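Local structure of restriction endonuclease S subunits (Thermoanaerobacter tengcongensis, 3OKG) at residues M241-P246 and P280-R285; G256-Q261 and P271-W276; D288-V293 and L313-P318. The protein probably binds DNA as the specificity subunit of a type I restriction-modification methyltransferase, where it is likely to select the target sequence. All blocks are in the same frame, centred on the assembly; numbering follows the deposited sequence.

Interaction 1 (M241-P246 and P280-R285); sequences MGQSPP and PQKVAR
A water donates to Gln281 OE1 at 2.6 Å and to the backbone oxygen Ser244 O at 2.8 Å, joining two acceptors that could not bond each other directly. The contact, in the second DNA specificity domain, sets the loop after strand 237-241 against Gln281 and Lys282, which lead into 283-284, an outermost strand of a mixed sheet. A second water accepts from Lys282 N at 2.7 Å and donates a weak bond to Gln243 O. The side chains of Gln243 and Gln281 cross at about a right angle, their amide planes 71° apart, and Gln281 OE1 lies close to CB, CD and NE2 of Gln243, although the angle at NE2 is too poor for a hydrogen bond. The NE2 end of Gln281 turns to the backbone at Pro245, 3.6 Å from Pro245 CA, and beyond it to Pro246 CD. Two consecutive prolines keep the backbone extended here, and Pro245 also packs on Phe259. Glutamine suits position 281, since its methylene groups pack while its amide oxygen meets water; at Gln243 the long side chain packs against both Gln281 and the lysine stem. Gln243 OE1 lies 3.1 Å from Lys282 CE. The lysine chain is bent at chi2 (-60°), which folds CD back beside the loop. An alanine in place of Gln243 would probably open a gap beside Lys282 CE and Gln281 OE1, leaving the lysine stem freer to turn, though CB would still touch Gln281. Lysine fits here through its aliphatic stem, which rests against Gly242 CA and covers Met241 O. That carbonyl oxygen, buried by the contact, has no polar partner in the model and instead faces Lys282 CG at 3.2 Å and Lys282 CE at 3.3 Å.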
loop_
_atom_site.group_PDB
_atom_site.type_symbol
_atom_site.label_atom_id
_atom_site.label_comp_id
_atom_site.label_asym_id
_atom_site.label_seq_id
_atom_site.Cartn_x
_atom_site.Cartn_y
_atom_site.Cartn_z
ATOM N N MET A 241 -6.345 29.091 -26.958
ATOM C CA MET A 241 -5.447 29.432 -25.851
ATOM C C MET A 241 -6.253 30.163 -24.769
ATOM O O MET A 241 -6.956 31.121 -25.065
ATOM C CB MET A 241 -4.299 30.330 -26.309
ATOM C CG MET A 241 -3.394 29.771 -27.396
ATOM S SD MET A 241 -2.534 28.266 -26.914
ATOM C CE MET A 241 -3.753 27.076 -27.420
ATOM N N GLY A 242 -6.154 29.721 -23.522
ATOM C CA GLY A 242 -6.946 30.337 -22.466
ATOM C C GLY A 242 -6.493 31.759 -22.148
ATOM O O GLY A 242 -5.345 32.136 -22.426
ATOM N N GLN A 243 -7.392 32.548 -21.562
ATOM C CA GLN A 243 -7.068 33.919 -21.167
ATOM C C GLN A 243 -7.604 34.226 -19.781
ATOM O O GLN A 243 -8.672 33.748 -19.416
ATOM C CB GLN A 243 -7.723 34.927 -22.104
ATOM C CG GLN A 243 -7.259 34.942 -23.544
ATOM C CD GLN A 243 -7.950 36.055 -24.300
ATOM O OE1 GLN A 243 -8.790 35.813 -25.168
ATOM N NE2 GLN A 243 -7.636 37.293 -23.933
ATOM N N SER A 244 -6.878 35.057 -19.042
ATOM C CA SER A 244 -7.357 35.564 -17.758
ATOM C C SER A 244 -8.416 36.639 -17.973
ATOM O O SER A 244 -8.133 37.685 -18.563
ATOM C CB SER A 244 -6.196 36.130 -16.935
ATOM O OG SER A 244 -5.489 37.118 -17.661
ATOM N N PRO A 245 -9.645 36.379 -17.506
ATOM C CA PRO A 245 -10.730 37.362 -17.589
ATOM C C PRO A 245 -10.405 38.515 -16.645
ATOM O O PRO A 245 -9.454 38.408 -15.861
ATOM C CB PRO A 245 -11.949 36.599 -17.046
ATOM C CG PRO A 245 -11.497 35.173 -16.834
ATOM C CD PRO A 245 -10.018 35.206 -16.698
ATOM N N PRO A 246 -11.179 39.607 -16.708
ATOM C CA PRO A 246 -10.954 40.663 -15.719
ATOM C C PRO A 246 -11.193 40.098 -14.325
ATOM O O PRO A 246 -12.243 39.494 -14.078
ATOM C CB PRO A 246 -12.029 41.701 -16.056
ATOM C CG PRO A 246 -12.438 41.404 -17.466
ATOM C CD PRO A 246 -12.283 39.925 -17.631
ATOM N N PRO A 280 -17.235 34.540 -19.365
ATOM C CA PRO A 280 -16.519 33.452 -20.048
ATOM C C PRO A 280 -15.865 33.903 -21.351
ATOM O O PRO A 280 -16.569 34.202 -22.312
ATOM C CB PRO A 280 -17.633 32.453 -20.374
ATOM C CG PRO A 280 -18.737 32.772 -19.444
ATOM C CD PRO A 280 -18.662 34.232 -19.175
ATOM N N GLN A 281 -14.540 33.916 -21.384
ATOM C CA GLN A 281 -13.792 34.391 -22.541
ATOM C C GLN A 281 -13.394 33.284 -23.529
ATOM O O GLN A 281 -13.708 33.344 -24.718
ATOM C CB GLN A 281 -12.492 35.035 -22.052
ATOM C CG GLN A 281 -12.006 36.238 -22.829
ATOM C CD GLN A 281 -11.110 37.132 -21.981
ATOM O OE1 GLN A 281 -9.898 37.194 -22.187
ATOM N NE2 GLN A 281 -11.707 37.813 -21.008
ATOM N N LYS A 282 -12.699 32.277 -23.020
ATOM C CA LYS A 282 -12.243 31.157 -23.837
ATOM C C LYS A 282 -12.968 29.923 -23.297
ATOM O O LYS A 282 -12.765 29.538 -22.151
ATOM C CB LYS A 282 -10.729 30.976 -23.756
ATOM C CG LYS A 282 -9.921 32.120 -24.366
ATOM C CD LYS A 282 -10.235 32.301 -25.851
ATOM C CE LYS A 282 -9.117 33.057 -26.571
ATOM N NZ LYS A 282 -9.501 33.442 -27.961
ATOM N N VAL A 283 -13.819 29.309 -24.110
ATOM C CA VAL A 283 -14.688 28.242 -23.601
ATOM C C VAL A 283 -14.298 26.859 -24.103
ATOM O O VAL A 283 -14.051 26.666 -25.292
ATOM C CB VAL A 283 -16.165 28.515 -23.947
ATOM C CG1 VAL A 283 -17.050 27.374 -23.484
ATOM C CG2 VAL A 283 -16.610 29.844 -23.321
ATOM N N ALA A 284 -14.238 25.907 -23.178
ATOM C CA ALA A 284 -14.067 24.499 -23.513
ATOM C C ALA A 284 -15.381 23.759 -23.233
ATOM O O ALA A 284 -16.109 24.101 -22.296
ATOM C CB ALA A 284 -12.933 23.912 -22.702
ATOM N N ARG A 285 -15.695 22.757 -24.048
ATOM C CA ARG A 285 -16.931 21.987 -23.882
ATOM C C ARG A 285 -16.659 20.525 -23.522
ATOM O O ARG A 285 -15.517 20.050 -23.620
ATOM C CB ARG A 285 -17.769 22.047 -25.163
ATOM C CG ARG A 285 -17.811 23.414 -25.816
ATOM C CD ARG A 285 -18.874 23.491 -26.898
ATOM N NE ARG A 285 -18.661 22.520 -27.966
ATOM C CZ ARG A 285 -19.065 22.700 -29.219
ATOM N NH1 ARG A 285 -19.692 23.811 -29.558
ATOM N NH2 ARG A 285 -18.834 21.773 -30.143
HETATM O O HOH W 1 -11.644 32.419 -20.560
HETATM O O HOH W 2 -7.604 38.100 -21.276
#

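Interaction 2 (G256-Q261 and P271-W276); sequences GLPFFQ and PTPRIW
With CG of Phe260 anti to its carbonyl carbon (chi1 -49°), and chi2 at -67° turning the ring, one aromatic face is offered to Pro271. Pro271 CB stands over the centre of that face, 3.7 Å from the ring centroid and only 13° off its normal, a CH-pi contact. At the edge of the same ring, Phe260 CE1 approaches Thr272 O at 3.6 Å, and Pro273 N lies in the ring plane. Strand 257-260 receives the returning end of its own loop, where Pro258 and Trp276 form an antiparallel non-hydrogen-bonded pair in the mixed sheet of the specificity domain. Proline is tolerated at this position because its missing N-H is not needed toward the partner strand. Its ring lies alongside the indole: Pro258 CD makes a CH-pi contact with the five-membered ring, and Pro258 CG sits 3.8 Å from Trp276 CZ2, offset toward the rim. Pro258 CB also meets Pro273 CB. Gly256 C lies at the indole edge, and the backbone of Gly256 adopts angles at which a side chain would collide with the carbonyl oxygen of the residue before, which is why glycine suits the place. Polar links are few: Phe259 N donates to Ile275 O at 2.8 Å, a bond in the carbonyl plane, while a water donates to Phe259 O and accepts from Ile275 N at 3.1 Å. Outside the pair, Tyr250 packs on both Phe259 and Ile275. Much of the contact consists of proline C-H groups over aromatic faces and apolar packing, with a single direct hydrogen bond and one water linking the two backbones.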
loop_
_atom_site.group_PDB
_atom_site.type_symbol
_atom_site.label_atom_id
_atom_site.label_comp_id
_atom_site.label_asym_id
_atom_site.label_seq_id
_atom_site.Cartn_x
_atom_site.Cartn_y
_atom_site.Cartn_z
ATOM N N GLY A 256 -22.204 32.317 -14.703
ATOM C CA GLY A 256 -21.374 32.073 -15.873
ATOM C C GLY A 256 -20.975 30.611 -15.990
ATOM O O GLY A 256 -21.834 29.737 -16.140
ATOM N N LEU A 257 -19.672 30.346 -15.908
ATOM C CA LEU A 257 -19.143 28.997 -16.103
ATOM C C LEU A 257 -17.975 28.746 -15.169
ATOM O O LEU A 257 -17.251 29.685 -14.819
ATOM C CB LEU A 257 -18.663 28.815 -17.555
ATOM C CG LEU A 257 -19.710 28.760 -18.665
ATOM C CD1 LEU A 257 -19.023 28.663 -20.016
ATOM C CD2 LEU A 257 -20.668 27.591 -18.449
ATOM N N PRO A 258 -17.766 27.475 -14.776
ATOM C CA PRO A 258 -16.589 27.185 -13.945
ATOM C C PRO A 258 -15.341 27.678 -14.649
ATOM O O PRO A 258 -15.287 27.669 -15.882
ATOM C CB PRO A 258 -16.595 25.655 -13.835
ATOM C CG PRO A 258 -18.036 25.270 -14.067
ATOM C CD PRO A 258 -18.580 26.277 -15.045
ATOM N N PHE A 259 -14.348 28.107 -13.884
ATOM C CA PHE A 259 -13.149 28.677 -14.477
ATOM C C PHE A 259 -11.938 27.924 -13.981
ATOM O O PHE A 259 -11.777 27.710 -12.773
ATOM C CB PHE A 259 -13.017 30.173 -14.146
ATOM C CG PHE A 259 -11.677 30.763 -14.515
ATOM C CD1 PHE A 259 -11.438 31.227 -15.797
ATOM C CD2 PHE A 259 -10.662 30.856 -13.575
ATOM C CE1 PHE A 259 -10.200 31.770 -16.135
ATOM C CE2 PHE A 259 -9.426 31.389 -13.896
ATOM C CZ PHE A 259 -9.194 31.853 -15.185
ATOM N N PHE A 260 -11.088 27.513 -14.916
ATOM C CA PHE A 260 -9.873 26.804 -14.549
ATOM C C PHE A 260 -8.647 27.551 -15.053
ATOM O O PHE A 260 -8.439 27.710 -16.265
ATOM C CB PHE A 260 -9.909 25.357 -15.072
ATOM C CG PHE A 260 -11.185 24.625 -14.742
ATOM C CD1 PHE A 260 -11.498 24.305 -13.427
ATOM C CD2 PHE A 260 -12.074 24.258 -15.743
ATOM C CE1 PHE A 260 -12.668 23.638 -13.124
ATOM C CE2 PHE A 260 -13.255 23.581 -15.449
ATOM C CZ PHE A 260 -13.551 23.272 -14.133
ATOM N N GLN A 261 -7.846 28.012 -14.103
ATOM C CA GLN A 261 -6.714 28.869 -14.395
ATOM C C GLN A 261 -5.610 28.092 -15.074
ATOM O O GLN A 261 -5.017 28.558 -16.048
ATOM C CB GLN A 261 -6.171 29.496 -13.105
ATOM C CG GLN A 261 -4.761 30.038 -13.233
ATOM C CD GLN A 261 -4.696 31.239 -14.152
ATOM O OE1 GLN A 261 -5.697 31.925 -14.361
ATOM N NE2 GLN A 261 -3.518 31.496 -14.714
ATOM N N PRO A 271 -11.484 18.280 -14.444
ATOM C CA PRO A 271 -11.305 19.255 -13.369
ATOM C C PRO A 271 -12.626 19.379 -12.653
ATOM O O PRO A 271 -13.690 19.296 -13.273
ATOM C CB PRO A 271 -11.012 20.565 -14.122
ATOM C CG PRO A 271 -10.984 20.197 -15.588
ATOM C CD PRO A 271 -11.776 18.942 -15.720
ATOM N N THR A 272 -12.571 19.568 -11.344
ATOM C CA THR A 272 -13.793 19.818 -10.618
ATOM C C THR A 272 -13.931 21.312 -10.338
ATOM O O THR A 272 -12.971 21.988 -9.921
ATOM C CB THR A 272 -13.901 18.969 -9.355
ATOM O OG1 THR A 272 -15.049 19.389 -8.606
ATOM C CG2 THR A 272 -12.636 19.100 -8.524
ATOM N N PRO A 273 -15.120 21.833 -10.631
ATOM C CA PRO A 273 -15.496 23.247 -10.526
ATOM C C PRO A 273 -15.331 23.757 -9.095
ATOM O O PRO A 273 -15.829 23.136 -8.158
ATOM C CB PRO A 273 -16.977 23.248 -10.923
ATOM C CG PRO A 273 -17.179 21.995 -11.688
ATOM C CD PRO A 273 -16.231 20.993 -11.107
ATOM N N ARG A 274 -14.622 24.868 -8.943
ATOM C CA ARG A 274 -14.373 25.462 -7.637
ATOM C C ARG A 274 -14.828 26.909 -7.639
ATOM O O ARG A 274 -15.422 27.387 -6.674
ATOM C CB ARG A 274 -12.881 25.409 -7.317
ATOM C CG ARG A 274 -12.302 24.007 -7.262
ATOM C CD ARG A 274 -11.855 23.671 -5.864
ATOM N NE ARG A 274 -10.970 22.509 -5.834
ATOM C CZ ARG A 274 -11.395 21.251 -5.880
ATOM N NH1 ARG A 274 -12.693 20.999 -5.968
ATOM N NH2 ARG A 274 -10.527 20.245 -5.842
ATOM N N ILE A 275 -14.539 27.604 -8.734
ATOM C CA ILE A 275 -14.859 29.024 -8.866
ATOM C C ILE A 275 -15.388 29.305 -10.275
ATOM O O ILE A 275 -14.961 28.675 -11.250
ATOM C CB ILE A 275 -13.617 29.894 -8.560
ATOM C CG1 ILE A 275 -13.984 31.368 -8.376
ATOM C CG2 ILE A 275 -12.566 29.750 -9.639
ATOM C CD1 ILE A 275 -12.770 32.225 -8.071
ATOM N N TRP A 276 -16.338 30.231 -10.372
ATOM C CA TRP A 276 -16.964 30.575 -11.644
ATOM C C TRP A 276 -16.435 31.891 -12.208
ATOM O O TRP A 276 -15.805 32.675 -11.495
ATOM C CB TRP A 276 -18.468 30.701 -11.474
ATOM C CG TRP A 276 -19.233 29.459 -11.682
ATOM C CD1 TRP A 276 -20.234 29.260 -12.591
ATOM C CD2 TRP A 276 -19.095 28.231 -10.956
ATOM N NE1 TRP A 276 -20.724 27.978 -12.482
ATOM C CE2 TRP A 276 -20.043 27.328 -11.484
ATOM C CE3 TRP A 276 -18.259 27.806 -9.918
ATOM C CZ2 TRP A 276 -20.177 26.027 -11.008
ATOM C CZ3 TRP A 276 -18.396 26.516 -9.445
ATOM C CH2 TRP A 276 -19.349 25.641 -9.988
HETATM O O HOH W 3 -12.474 26.187 -10.540
#

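Interaction 3 (D288-V293 and L313-P318); sequences DVLISV and LAALRP
Arg317 reaches the carboxylate of Asp288 through two nitrogens, a salt bridge at one end of strands 289-292 and 313-318, the middle pair of an antiparallel sheet in the second DNA specificity domain. CG of Arg317 is anti to the backbone N (chi1 -173°) and its chain bends at chi3; guanidinium and carboxylate planes lie 50° apart. The straightest of the three salt-bridge bonds runs from Arg317 NE to Asp288 OD1 at 2.9 Å, meeting the syn side of the oxygen but 22° out of the carboxylate plane. Arg317 NH2 and NE add weak bonds to Asp288 OD2, which Arg285 N also grips, and NH2 has a further weak bond to Val283 O. Val289 with Leu316 and Ile291 with Ala314 satisfy each other's backbones as hydrogen-bonded pairs, Leu316 N reaching Val289 O at 2.8 Å. Ser292 OG is bonded to Pro296 O. On one face Val289 and Leu316 meet helix 324-333; on the other, Leu290 CD2 touches Ala315 CB and both residues pack on Ala284. Ala314 suits its place because its small CB meets Ile291 CG2 at 3.7 Å. With an arginine and a backbone N-H directed at its buried carboxylate, Asp288 is likely to remain ionised.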
loop_
_atom_site.group_PDB
_atom_site.type_symbol
_atom_site.label_atom_id
_atom_site.label_comp_id
_atom_site.label_asym_id
_atom_site.label_seq_id
_atom_site.Cartn_x
_atom_site.Cartn_y
_atom_site.Cartn_z
ATOM N N ASP A 288 -13.621 18.198 -25.158
ATOM C CA ASP A 288 -12.336 18.850 -25.377
ATOM C C ASP A 288 -11.268 18.447 -24.385
ATOM O O ASP A 288 -11.527 18.273 -23.189
ATOM C CB ASP A 288 -12.438 20.371 -25.280
ATOM C CG ASP A 288 -13.538 20.940 -26.144
ATOM O OD1 ASP A 288 -14.052 20.215 -27.018
ATOM O OD2 ASP A 288 -13.901 22.117 -25.932
ATOM N N VAL A 289 -10.054 18.317 -24.897
ATOM C CA VAL A 289 -8.905 17.982 -24.091
ATOM C C VAL A 289 -8.307 19.267 -23.576
ATOM O O VAL A 289 -8.212 20.247 -24.317
ATOM C CB VAL A 289 -7.868 17.198 -24.953
ATOM C CG1 VAL A 289 -6.566 16.990 -24.186
ATOM C CG2 VAL A 289 -8.468 15.844 -25.389
ATOM N N LEU A 290 -7.930 19.289 -22.302
ATOM C CA LEU A 290 -7.298 20.468 -21.722
ATOM C C LEU A 290 -5.826 20.162 -21.571
ATOM O O LEU A 290 -5.454 19.044 -21.217
ATOM C CB LEU A 290 -7.912 20.819 -20.346
ATOM C CG LEU A 290 -9.434 20.991 -20.279
ATOM C CD1 LEU A 290 -9.912 21.095 -18.840
ATOM C CD2 LEU A 290 -9.897 22.211 -21.077
ATOM N N ILE A 291 -4.978 21.143 -21.826
ATOM C CA ILE A 291 -3.543 20.909 -21.721
ATOM C C ILE A 291 -2.873 22.103 -21.056
ATOM O O ILE A 291 -3.280 23.237 -21.278
ATOM C CB ILE A 291 -2.924 20.623 -23.099
ATOM C CG1 ILE A 291 -1.458 20.214 -22.965
ATOM C CG2 ILE A 291 -3.093 21.821 -24.029
ATOM C CD1 ILE A 291 -0.939 19.452 -24.168
ATOM N N SER A 292 -1.870 21.841 -20.221
ATOM C CA SER A 292 -1.184 22.904 -19.501
ATOM C C SER A 292 -0.169 23.546 -20.418
ATOM O O SER A 292 0.646 22.860 -21.010
ATOM C CB SER A 292 -0.480 22.354 -18.263
ATOM O OG SER A 292 0.339 23.345 -17.667
ATOM N N VAL A 293 -0.217 24.868 -20.542
ATOM C CA VAL A 293 0.703 25.561 -21.443
ATOM C C VAL A 293 1.662 26.453 -20.661
ATOM O O VAL A 293 2.399 27.246 -21.248
ATOM C CB VAL A 293 -0.061 26.395 -22.493
ATOM C CG1 VAL A 293 -0.776 25.478 -23.473
ATOM C CG2 VAL A 293 -1.069 27.336 -21.808
ATOM N N LEU A 313 -3.906 27.251 -19.485
ATOM C CA LEU A 313 -4.472 26.151 -20.259
ATOM C C LEU A 313 -4.657 26.487 -21.737
ATOM O O LEU A 313 -4.809 27.652 -22.105
ATOM C CB LEU A 313 -5.836 25.774 -19.691
ATOM C CG LEU A 313 -5.825 25.244 -18.254
ATOM C CD1 LEU A 313 -7.210 24.840 -17.840
ATOM C CD2 LEU A 313 -4.856 24.068 -18.153
ATOM N N ALA A 314 -4.630 25.453 -22.573
ATOM C CA ALA A 314 -5.240 25.508 -23.896
ATOM C C ALA A 314 -6.328 24.425 -23.918
ATOM O O ALA A 314 -6.232 23.439 -23.197
ATOM C CB ALA A 314 -4.191 25.252 -24.977
ATOM N N ALA A 315 -7.378 24.622 -24.710
ATOM C CA ALA A 315 -8.349 23.559 -24.955
ATOM C C ALA A 315 -8.251 23.086 -26.416
ATOM O O ALA A 315 -8.118 23.903 -27.335
ATOM C CB ALA A 315 -9.744 24.028 -24.645
ATOM N N LEU A 316 -8.303 21.775 -26.622
ATOM C CA LEU A 316 -8.185 21.178 -27.959
ATOM C C LEU A 316 -9.479 20.480 -28.285
ATOM O O LEU A 316 -9.923 19.577 -27.553
ATOM C CB LEU A 316 -7.044 20.161 -27.985
ATOM C CG LEU A 316 -5.778 20.665 -27.297
ATOM C CD1 LEU A 316 -4.792 19.511 -27.090
ATOM C CD2 LEU A 316 -5.153 21.769 -28.115
ATOM N N ARG A 317 -10.122 20.908 -29.357
ATOM C CA ARG A 317 -11.407 20.324 -29.696
ATOM C C ARG A 317 -11.262 19.587 -31.005
ATOM O O ARG A 317 -11.126 20.214 -32.055
ATOM C CB ARG A 317 -12.497 21.376 -29.817
ATOM C CG ARG A 317 -13.875 20.751 -30.015
ATOM C CD ARG A 317 -14.983 21.785 -29.958
ATOM N NE ARG A 317 -15.100 22.402 -28.634
ATOM C CZ ARG A 317 -15.149 23.714 -28.411
ATOM N NH1 ARG A 317 -15.106 24.573 -29.424
ATOM N NH2 ARG A 317 -15.254 24.169 -27.174
ATOM N N PRO A 318 -11.262 18.252 -30.935
ATOM C CA PRO A 318 -11.046 17.413 -32.118
ATOM C C PRO A 318 -12.118 17.667 -33.170
ATOM O O PRO A 318 -13.291 17.816 -32.845
ATOM C CB PRO A 318 -11.200 15.996 -31.581
ATOM C CG PRO A 318 -10.889 16.099 -30.112
ATOM C CD PRO A 318 -11.367 17.466 -29.694
#

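The chain leaves strand 237-241 through 241-246, and interaction 1 closes a loop when 280-285 returns beside it. Nested inside that loop is interaction 2, a shorter turn-back in which 271-276 meets strand 257-260. Interaction 3 follows in series: strand 289-292 comes directly after strand 283-284, and its pairing with 313-318 closes a further loop. Interaction 1 spans the two sheets, while interaction 2 lies in the mixed one; they touch where Pro280 packs on Leu257. Interaction 3 lies in the antiparallel sheet, with a probable hydrogen bond from Gly242 to Leu313 linking it to interaction 1, while Pro271 against Leu290 joins it to interaction 2. Together they tie the two sheets of the second specificity domain.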